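PDB 3L9A: uncharacterized protein, which is of unknown function but is the C-terminal domain of a phage-associated protein whose CHAP family assignment suggests that the whole protein may cleave cell-wall peptidoglycan. Local coordinates for residues 13-18 and 28-33; 19-24 and 70-75; 41-46 and 83-88. One frame throughout, in Å; residues are numbered along the deposited sequence.

Overall arrangement
The three contacts describe one small alpha/beta domain, with contacts 1 and 3 on its mixed sheet and contact 2 on the hairpin and helix packed beside it. Contact 1 joins strands 11-15 and 31-35; contact 3 continues from neighbouring strand 40-43 to the C-terminal tail, the two centres about 11 Å apart and linked by backbone bonds of V31 to V44 and H33 to F42. Contact 2 sets strand 19-21 against helix 68-78, about 11 Å from contact 1 and 14 Å from contact 3 between centres. Along the chain contact 1 closes before contact 3 opens, whereas contact 2 alternates with both. L71 of contact 2 packs on V13 and L32 of contact 1, joining helix to sheet in one compact domain.

Contact 1: residues 13-18 and 28-33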
loop_
_atom_site.group_PDB
_atom_site.type_symbol
_atom_site.label_atom_id
_atom_site.label_comp_id
_atom_site.label_asym_id
_atom_site.label_seq_id
_atom_site.Cartn_x
_atom_site.Cartn_y
_atom_site.Cartn_z
ATOM N N VAL A 13 -13.263 -5.140 11.231
ATOM C CA VAL A 13 -13.631 -5.275 12.639
ATOM C C VAL A 13 -15.154 -5.308 12.711
ATOM O O VAL A 13 -15.834 -4.918 11.758
ATOM C CB VAL A 13 -13.057 -4.144 13.548
ATOM C CG1 VAL A 13 -11.535 -4.124 13.498
ATOM C CG2 VAL A 13 -13.625 -2.788 13.192
ATOM N N ILE A 14 -15.678 -5.773 13.843
ATOM C CA ILE A 14 -17.124 -5.822 14.072
ATOM C C ILE A 14 -17.391 -5.132 15.396
ATOM O O ILE A 14 -16.757 -5.452 16.394
ATOM C CB ILE A 14 -17.676 -7.267 14.100
ATOM C CG1 ILE A 14 -17.202 -8.057 12.878
ATOM C CG2 ILE A 14 -19.200 -7.246 14.178
ATOM C CD1 ILE A 14 -17.762 -9.463 12.788
ATOM N N THR A 15 -18.318 -4.178 15.417
ATOM C CA THR A 15 -18.568 -3.437 16.663
ATOM C C THR A 15 -19.186 -4.332 17.731
ATOM O O THR A 15 -20.045 -5.177 17.436
ATOM C CB THR A 15 -19.462 -2.226 16.438
ATOM O OG1 THR A 15 -20.740 -2.684 15.994
ATOM C CG2 THR A 15 -18.839 -1.264 15.416
ATOM N N ASN A 16 -18.751 -4.131 18.975
ATOM C CA ASN A 16 -19.231 -4.937 20.097
ATOM C C ASN A 16 -20.567 -4.477 20.675
ATOM O O ASN A 16 -21.164 -5.183 21.485
ATOM C CB ASN A 16 -18.186 -4.983 21.220
ATOM C CG ASN A 16 -18.072 -3.667 21.983
ATOM O OD1 ASN A 16 -18.521 -2.620 21.522
ATOM N ND2 ASN A 16 -17.446 -3.722 23.156
ATOM N N SER A 17 -21.014 -3.286 20.279
ATOM C CA SER A 17 -22.236 -2.693 20.814
ATOM C C SER A 17 -22.591 -1.524 19.906
ATOM O O SER A 17 -21.842 -1.190 18.986
ATOM C CB SER A 17 -22.015 -2.200 22.252
ATOM O OG SER A 17 -20.968 -1.245 22.301
ATOM N N GLU A 18 -23.738 -0.910 20.170
ATOM C CA GLU A 18 -24.193 0.264 19.449
ATOM C C GLU A 18 -23.559 1.516 20.053
ATOM O O GLU A 18 -23.615 1.727 21.278
ATOM C CB GLU A 18 -25.720 0.332 19.519
ATOM C CG GLU A 18 -26.333 1.524 18.801
ATOM C CD GLU A 18 -27.824 1.372 18.565
ATOM O OE1 GLU A 18 -28.507 2.401 18.458
ATOM O OE2 GLU A 18 -28.328 0.228 18.481
ATOM N N LYS A 28 -24.797 -2.212 16.840
ATOM C CA LYS A 28 -24.092 -3.397 17.309
ATOM C C LYS A 28 -23.930 -4.376 16.145
ATOM O O LYS A 28 -24.855 -4.568 15.363
ATOM C CB LYS A 28 -24.879 -4.054 18.446
ATOM C CG LYS A 28 -24.233 -5.315 18.998
ATOM C CD LYS A 28 -24.970 -5.859 20.223
ATOM C CE LYS A 28 -24.372 -7.190 20.658
ATOM N NZ LYS A 28 -24.972 -7.692 21.924
ATOM N N GLY A 29 -22.753 -4.987 16.022
ATOM C CA GLY A 29 -22.526 -5.964 14.964
ATOM C C GLY A 29 -22.247 -5.353 13.603
ATOM O O GLY A 29 -22.255 -6.060 12.598
ATOM N N ALA A 30 -22.013 -4.042 13.557
ATOM C CA ALA A 30 -21.648 -3.383 12.311
ATOM C C ALA A 30 -20.271 -3.880 11.875
ATOM O O ALA A 30 -19.312 -3.852 12.651
ATOM C CB ALA A 30 -21.618 -1.883 12.501
ATOM N N VAL A 31 -20.173 -4.344 10.634
ATOM C CA VAL A 31 -18.894 -4.740 10.054
ATOM C C VAL A 31 -18.267 -3.508 9.417
ATOM O O VAL A 31 -18.858 -2.884 8.526
ATOM C CB VAL A 31 -19.061 -5.886 9.031
ATOM C CG1 VAL A 31 -17.736 -6.214 8.363
ATOM C CG2 VAL A 31 -19.663 -7.117 9.728
ATOM N N LEU A 32 -17.080 -3.158 9.911
ATOM C CA LEU A 32 -16.350 -2.008 9.406
ATOM C C LEU A 32 -15.158 -2.476 8.590
ATOM O O LEU A 32 -14.340 -3.280 9.065
ATOM C CB LEU A 32 -15.871 -1.124 10.560
ATOM C CG LEU A 32 -16.900 -0.785 11.636
ATOM C CD1 LEU A 32 -16.316 0.214 12.621
ATOM C CD2 LEU A 32 -18.202 -0.253 11.028
ATOM N N HIS A 33 -15.094 -2.015 7.346
ATOM C CA HIS A 33 -13.941 -2.250 6.493
ATOM C C HIS A 33 -12.923 -1.161 6.780
ATOM O O HIS A 33 -13.230 0.028 6.644
ATOM C CB HIS A 33 -14.335 -2.196 5.022
ATOM C CG HIS A 33 -13.200 -2.496 4.096
ATOM N ND1 HIS A 33 -12.502 -1.514 3.424
ATOM C CD2 HIS A 33 -12.613 -3.673 3.762
ATOM C CE1 HIS A 33 -11.553 -2.081 2.691
ATOM N NE2 HIS A 33 -11.608 -3.390 2.867
HETATM O O HOH W 1 -22.776 -5.616 23.545
HETATM O O HOH W 2 -27.633 -2.018 17.484
#
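V13 and L32 meet across two antiparallel strands on one face of the sheet, while their neighbours I14 and V31 meet on the other. The V13 and L32 side chains cross obliquely: V13 CG2, lying between the backbone N and the carbonyl carbon, comes to 3.8 Å from L32 CB. I14 and V31 instead run alongside each other in the same direction, with I14 CG1 4.1 Å from V31 CG2. The second branch of I14, CG2, sits against the backbone of G29, 3.6 Å from its carbonyl carbon; G29, two residues before strand 31-33, has positive phi (79°).

T15 turns both branches of its side chain to segment 28-33. Its CG2 meets L32 CD1 at 4.0 Å, the two side chains at about a right angle, while OG1 is hydrogen-bonded to the carbonyl oxygen of A27. Thus the methyl joins the apolar face of V13 and L32, and the hydroxyl ties down the start of the returning chain.

Backbone bonds hold the register. V13 and L32 form an antiparallel hydrogen-bonded pair, L32 N to V13 O being 2.8 Å, and I14 with V31 the non-hydrogen-bonded one; T15 N bonds to A30 O at 3.0 Å, and G29 N closes on T15 O. Beyond the strands, the extended K28 chain runs past S17 and the N16 carbonyl, and a water links K28 N (2.9 Å) to the E18 carboxylate at OE2.

Strand 61-66 flanks strand 11-15 through backbone bonds to I14, and strand 40-43 flanks strand 31-35, with F42 bonded to H33. Helix 68-78 covers the V13 and L32 face through L71, with F70 also on V13, and Y26 of strand 24-26 packs on T15 and L32.

Contact 2: residues 19-24 and 70-75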
loop_
_atom_site.group_PDB
_atom_site.type_symbol
_atom_site.label_atom_id
_atom_site.label_comp_id
_atom_site.label_asym_id
_atom_site.label_seq_id
_atom_site.Cartn_x
_atom_site.Cartn_y
_atom_site.Cartn_z
ATOM N N TYR A 19 -22.923 2.323 19.207
ATOM C CA TYR A 19 -22.279 3.538 19.683
ATOM C C TYR A 19 -22.004 4.498 18.547
ATOM O O TYR A 19 -22.017 4.109 17.378
ATOM C CB TYR A 19 -20.988 3.237 20.463
ATOM C CG TYR A 19 -19.957 2.365 19.784
ATOM C CD1 TYR A 19 -19.157 2.851 18.744
ATOM C CD2 TYR A 19 -19.732 1.067 20.232
ATOM C CE1 TYR A 19 -18.172 2.056 18.156
ATOM C CE2 TYR A 19 -18.754 0.260 19.650
ATOM C CZ TYR A 19 -17.973 0.769 18.615
ATOM O OH TYR A 19 -16.977 -0.002 18.039
ATOM N N THR A 20 -21.745 5.754 18.911
ATOM C CA THR A 20 -21.187 6.719 17.965
ATOM C C THR A 20 -19.693 6.831 18.211
ATOM O O THR A 20 -19.255 7.035 19.350
ATOM C CB THR A 20 -21.815 8.108 18.152
ATOM O OG1 THR A 20 -23.226 8.003 17.923
ATOM C CG2 THR A 20 -21.221 9.131 17.188
ATOM N N PHE A 21 -18.914 6.670 17.142
ATOM C CA PHE A 21 -17.472 6.864 17.199
ATOM C C PHE A 21 -17.084 7.842 16.102
ATOM O O PHE A 21 -17.545 7.711 14.968
ATOM C CB PHE A 21 -16.699 5.546 17.037
ATOM C CG PHE A 21 -15.214 5.752 17.094
ATOM C CD1 PHE A 21 -14.571 5.893 18.325
ATOM C CD2 PHE A 21 -14.470 5.898 15.924
ATOM C CE1 PHE A 21 -13.197 6.135 18.380
ATOM C CE2 PHE A 21 -13.117 6.150 15.976
ATOM C CZ PHE A 21 -12.475 6.264 17.201
ATOM N N ALA A 22 -16.265 8.840 16.445
ATOM C CA ALA A 22 -15.826 9.850 15.473
ATOM C C ALA A 22 -17.020 10.450 14.709
ATOM O O ALA A 22 -16.966 10.680 13.492
ATOM C CB ALA A 22 -14.769 9.275 14.516
ATOM N N GLY A 23 -18.108 10.687 15.436
ATOM C CA GLY A 23 -19.290 11.304 14.865
ATOM C C GLY A 23 -20.191 10.397 14.051
ATOM O O GLY A 23 -21.207 10.865 13.541
ATOM N N VAL A 24 -19.833 9.116 13.933
ATOM C CA VAL A 24 -20.578 8.168 13.108
ATOM C C VAL A 24 -21.324 7.170 13.996
ATOM O O VAL A 24 -20.726 6.555 14.873
ATOM C CB VAL A 24 -19.634 7.385 12.178
ATOM C CG1 VAL A 24 -20.431 6.413 11.327
ATOM C CG2 VAL A 24 -18.805 8.348 11.310
ATOM N N PHE A 70 -10.998 0.380 20.957
ATOM C CA PHE A 70 -10.313 -0.324 19.880
ATOM C C PHE A 70 -10.260 0.542 18.615
ATOM O O PHE A 70 -9.213 0.655 17.958
ATOM C CB PHE A 70 -11.016 -1.660 19.614
ATOM C CG PHE A 70 -10.172 -2.638 18.836
ATOM C CD1 PHE A 70 -10.179 -2.650 17.448
ATOM C CD2 PHE A 70 -9.354 -3.540 19.512
ATOM C CE1 PHE A 70 -9.377 -3.558 16.738
ATOM C CE2 PHE A 70 -8.554 -4.452 18.818
ATOM C CZ PHE A 70 -8.560 -4.456 17.436
ATOM N N LEU A 71 -11.382 1.176 18.279
ATOM C CA LEU A 71 -11.390 2.069 17.125
ATOM C C LEU A 71 -10.441 3.254 17.319
ATOM O O LEU A 71 -9.793 3.684 16.376
ATOM C CB LEU A 71 -12.806 2.538 16.780
ATOM C CG LEU A 71 -13.868 1.454 16.553
ATOM C CD1 LEU A 71 -15.135 2.069 15.971
ATOM C CD2 LEU A 71 -13.372 0.330 15.656
ATOM N N GLN A 72 -10.328 3.747 18.551
ATOM C CA GLN A 72 -9.406 4.840 18.834
ATOM C C GLN A 72 -7.952 4.437 18.588
ATOM O O GLN A 72 -7.165 5.243 18.106
ATOM C CB GLN A 72 -9.614 5.372 20.257
ATOM C CG GLN A 72 -8.719 6.579 20.604
ATOM C CD GLN A 72 -8.969 7.781 19.704
ATOM O OE1 GLN A 72 -10.057 7.936 19.150
ATOM N NE2 GLN A 72 -7.964 8.645 19.561
ATOM N N ARG A 73 -7.604 3.183 18.876
ATOM C CA ARG A 73 -6.274 2.696 18.519
ATOM C C ARG A 73 -6.060 2.730 17.008
ATOM O O ARG A 73 -4.973 3.046 16.546
ATOM C CB ARG A 73 -6.052 1.289 19.059
ATOM C CG ARG A 73 -5.886 1.187 20.555
ATOM C CD ARG A 73 -4.496 1.646 21.007
ATOM N NE ARG A 73 -4.349 1.412 22.442
ATOM C CZ ARG A 73 -3.960 2.313 23.339
ATOM N NH1 ARG A 73 -3.619 3.546 22.984
ATOM N NH2 ARG A 73 -3.884 1.955 24.615
ATOM N N ILE A 74 -7.089 2.391 16.236
ATOM C CA ILE A 74 -6.987 2.455 14.787
ATOM C C ILE A 74 -6.701 3.903 14.345
ATOM O O ILE A 74 -5.867 4.141 13.466
ATOM C CB ILE A 74 -8.238 1.878 14.098
ATOM C CG1 ILE A 74 -8.395 0.390 14.436
ATOM C CG2 ILE A 74 -8.147 2.099 12.588
ATOM C CD1 ILE A 74 -9.681 -0.233 13.947
ATOM N N VAL A 75 -7.388 4.871 14.956
ATOM C CA VAL A 75 -7.123 6.281 14.683
ATOM C C VAL A 75 -5.667 6.643 15.022
ATOM O O VAL A 75 -4.967 7.267 14.212
ATOM C CB VAL A 75 -8.121 7.188 15.436
ATOM C CG1 VAL A 75 -7.726 8.657 15.326
ATOM C CG2 VAL A 75 -9.534 6.965 14.913
#
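F21 and Y19 meet L71 of the helix in an apolar, aromatic-aliphatic contact, where the short hairpin 19-26 lies against helix 68-78, strand and helix running nearly parallel. The centre of it is a CH-pi contact: L71 CB stands over the middle of the F21 ring, 3.6 Å from the ring centroid and 9° off its normal. F21 CG is anti to the backbone N (chi1 180°), directing the side chain from the strand toward the helix. At the rim of the same ring, V75 CG2 approaches in plane, 3.8 Å from F21 CZ, and the amide oxygen Q72 OE1 lies 3.5 Å from F21 CZ, with the amide plane 55° from that of the ring. L71 thus covers one face, while Q72 and, one turn on, V75 border the edge. Y19 is met at its ring edge, L71 CD1 lying 3.7 Å from Y19 CE1; the same methyl is 3.5 Å from Y19 OH, which is hydrogen-bonded to the A66 carbonyl. A type I' turn from F21 to V24 reverses the chain. F82 of strand 81-83 meets the F21 ring edge-to-face and touches L71 and V75, while V13 and L32 of the main sheet pack on L71.

Contact 3: residues 41-46 and 83-88; sequences AFWVIA and EGKNVH
W43 and K85 make the main side-chain contact here, a cation-pi and CH-pi arrangement over one face of the indole. K85 CE stands over the centre of the six-membered ring, 3.5 Å from its centroid, and K85 NZ lies 4.2 Å from that centroid, 24° off the normal. The lysine chain is extended beyond CG and passes across the face, with CG near W43 CD2. W43 NE1 is hydrogen-bonded to a glycerol, probably from the crystallisation liquor.

The apolar contacts centre on I45. Its CD1 meets V87 CG2 at 3.6 Å, the side chains crossing at about a right angle, and I45 CG2 touches K85 CD.

F42 meets polar groups: G84 O lies at the edge of its ring, 3.4 Å from F42 CB, and N86 OD1 is 3.6 Å from F42 CE1, the amide plane 49° from the ring.

One bent backbone bond and one weak one link the segments: E83 N donates to A41 O at 2.8 Å (137° at the hydrogen), while W43 N to E83 O is long at 3.5 Å. A water joins W43 O (2.8 Å) to N86 N. The E83 carboxylate is held by salt bridges to R40 and K81. N86 OD1 accepts from Q48 NE2, and its ND2 bonds to the E76 carbonyl of the second subunit.

The short last strand 81-83 thus forms the edge of the mixed sheet beside 40-43 within this chain, and the tail after it runs on irregularly in the same direction as 41-45.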
loop_
_atom_site.group_PDB
_atom_site.type_symbol
_atom_site.label_atom_id
_atom_site.label_comp_id
_atom_site.label_asym_id
_atom_site.label_seq_id
_atom_site.Cartn_x
_atom_site.Cartn_y
_atom_site.Cartn_z
ATOM N N ALA A 41 -12.142 4.050 7.045
ATOM C CA ALA A 41 -12.935 2.904 7.497
ATOM C C ALA A 41 -14.396 3.250 7.306
ATOM O O ALA A 41 -14.799 4.392 7.515
ATOM C CB ALA A 41 -12.667 2.587 8.961
ATOM N N PHE A 42 -15.204 2.272 6.922
ATOM C CA PHE A 42 -16.630 2.539 6.777
ATOM C C PHE A 42 -17.457 1.299 7.057
ATOM O O PHE A 42 -16.960 0.177 7.022
ATOM C CB PHE A 42 -16.966 3.187 5.413
ATOM C CG PHE A 42 -17.007 2.241 4.241
ATOM C CD1 PHE A 42 -18.222 1.932 3.639
ATOM C CD2 PHE A 42 -15.834 1.736 3.683
ATOM C CE1 PHE A 42 -18.277 1.098 2.527
ATOM C CE2 PHE A 42 -15.880 0.887 2.572
ATOM C CZ PHE A 42 -17.102 0.574 1.987
ATOM N N TRP A 43 -18.729 1.530 7.367
ATOM C CA TRP A 43 -19.682 0.483 7.675
ATOM C C TRP A 43 -20.205 -0.110 6.373
ATOM O O TRP A 43 -20.887 0.560 5.605
ATOM C CB TRP A 43 -20.796 1.102 8.508
ATOM C CG TRP A 43 -21.866 0.177 9.010
ATOM C CD1 TRP A 43 -21.930 -1.194 8.885
ATOM C CD2 TRP A 43 -23.024 0.568 9.755
ATOM N NE1 TRP A 43 -23.074 -1.667 9.503
ATOM C CE2 TRP A 43 -23.759 -0.604 10.040
ATOM C CE3 TRP A 43 -23.514 1.807 10.200
ATOM C CZ2 TRP A 43 -24.965 -0.569 10.750
ATOM C CZ3 TRP A 43 -24.707 1.840 10.896
ATOM C CH2 TRP A 43 -25.419 0.661 11.164
ATOM N N VAL A 44 -19.864 -1.373 6.126
ATOM C CA VAL A 44 -20.285 -2.050 4.904
ATOM C C VAL A 44 -21.616 -2.754 5.094
ATOM O O VAL A 44 -21.891 -3.288 6.159
ATOM C CB VAL A 44 -19.220 -3.076 4.391
ATOM C CG1 VAL A 44 -17.972 -2.350 3.918
ATOM C CG2 VAL A 44 -18.888 -4.158 5.433
ATOM N N ILE A 45 -22.431 -2.768 4.050
ATOM C CA ILE A 45 -23.598 -3.646 4.036
ATOM C C ILE A 45 -23.151 -5.063 3.659
ATOM O O ILE A 45 -22.040 -5.265 3.140
ATOM C CB ILE A 45 -24.725 -3.136 3.098
ATOM C CG1 ILE A 45 -24.284 -3.125 1.628
ATOM C CG2 ILE A 45 -25.232 -1.767 3.561
ATOM C CD1 ILE A 45 -25.447 -2.995 0.634
ATOM N N ALA A 46 -24.012 -6.048 3.897
ATOM C CA ALA A 46 -23.615 -7.441 3.672
ATOM C C ALA A 46 -23.100 -7.687 2.259
ATOM O O ALA A 46 -22.092 -8.380 2.069
ATOM C CB ALA A 46 -24.761 -8.401 4.003
ATOM N N GLU A 83 -16.196 6.441 8.743
ATOM C CA GLU A 83 -17.398 6.856 8.043
ATOM C C GLU A 83 -18.526 5.858 8.288
ATOM O O GLU A 83 -18.296 4.725 8.725
ATOM C CB GLU A 83 -17.155 6.918 6.531
ATOM C CG GLU A 83 -16.022 7.827 6.112
ATOM C CD GLU A 83 -15.726 7.755 4.624
ATOM O OE1 GLU A 83 -16.318 6.915 3.923
ATOM O OE2 GLU A 83 -14.897 8.559 4.164
ATOM N N GLY A 84 -19.748 6.266 7.964
ATOM C CA GLY A 84 -20.897 5.355 7.992
ATOM C C GLY A 84 -21.048 4.622 6.676
ATOM O O GLY A 84 -20.077 4.444 5.934
ATOM N N LYS A 85 -22.269 4.190 6.385
ATOM C CA LYS A 85 -22.555 3.491 5.134
ATOM C C LYS A 85 -22.495 4.443 3.958
ATOM O O LYS A 85 -22.710 5.650 4.106
ATOM C CB LYS A 85 -23.935 2.841 5.182
ATOM C CG LYS A 85 -24.074 1.752 6.225
ATOM C CD LYS A 85 -25.475 1.165 6.233
ATOM C CE LYS A 85 -25.574 0.045 7.244
ATOM N NZ LYS A 85 -26.951 -0.489 7.433
ATOM N N ASN A 86 -22.212 3.910 2.771
ATOM C CA ASN A 86 -22.204 4.749 1.576
ATOM C C ASN A 86 -23.208 4.286 0.534
ATOM O O ASN A 86 -23.215 4.802 -0.580
ATOM C CB ASN A 86 -20.784 4.924 1.006
ATOM C CG ASN A 86 -20.202 3.646 0.437
ATOM O OD1 ASN A 86 -20.808 2.576 0.470
ATOM N ND2 ASN A 86 -18.996 3.765 -0.100
ATOM N N VAL A 87 -24.046 3.326 0.924
ATOM C CA VAL A 87 -25.186 2.860 0.151
ATOM C C VAL A 87 -26.311 2.602 1.161
ATOM O O VAL A 87 -26.078 2.559 2.375
ATOM C CB VAL A 87 -24.875 1.563 -0.634
ATOM C CG1 VAL A 87 -23.827 1.820 -1.715
ATOM C CG2 VAL A 87 -24.390 0.459 0.286
ATOM N N HIS A 88 -27.525 2.399 0.667
ATOM C CA HIS A 88 -28.648 2.080 1.546
ATOM C C HIS A 88 -28.476 0.717 2.199
ATOM O O HIS A 88 -28.872 0.516 3.348
ATOM C CB HIS A 88 -29.964 2.099 0.777
ATOM C CG HIS A 88 -30.347 3.449 0.274
ATOM N ND1 HIS A 88 -30.727 4.476 1.113
ATOM C CD2 HIS A 88 -30.417 3.943 -0.983
ATOM C CE1 HIS A 88 -31.007 5.546 0.392
ATOM N NE2 HIS A 88 -30.833 5.247 -0.884
ATOM O OXT HIS A 88 -27.952 -0.212 1.585
HETATM O O HOH W 3 -22.084 1.049 3.139
#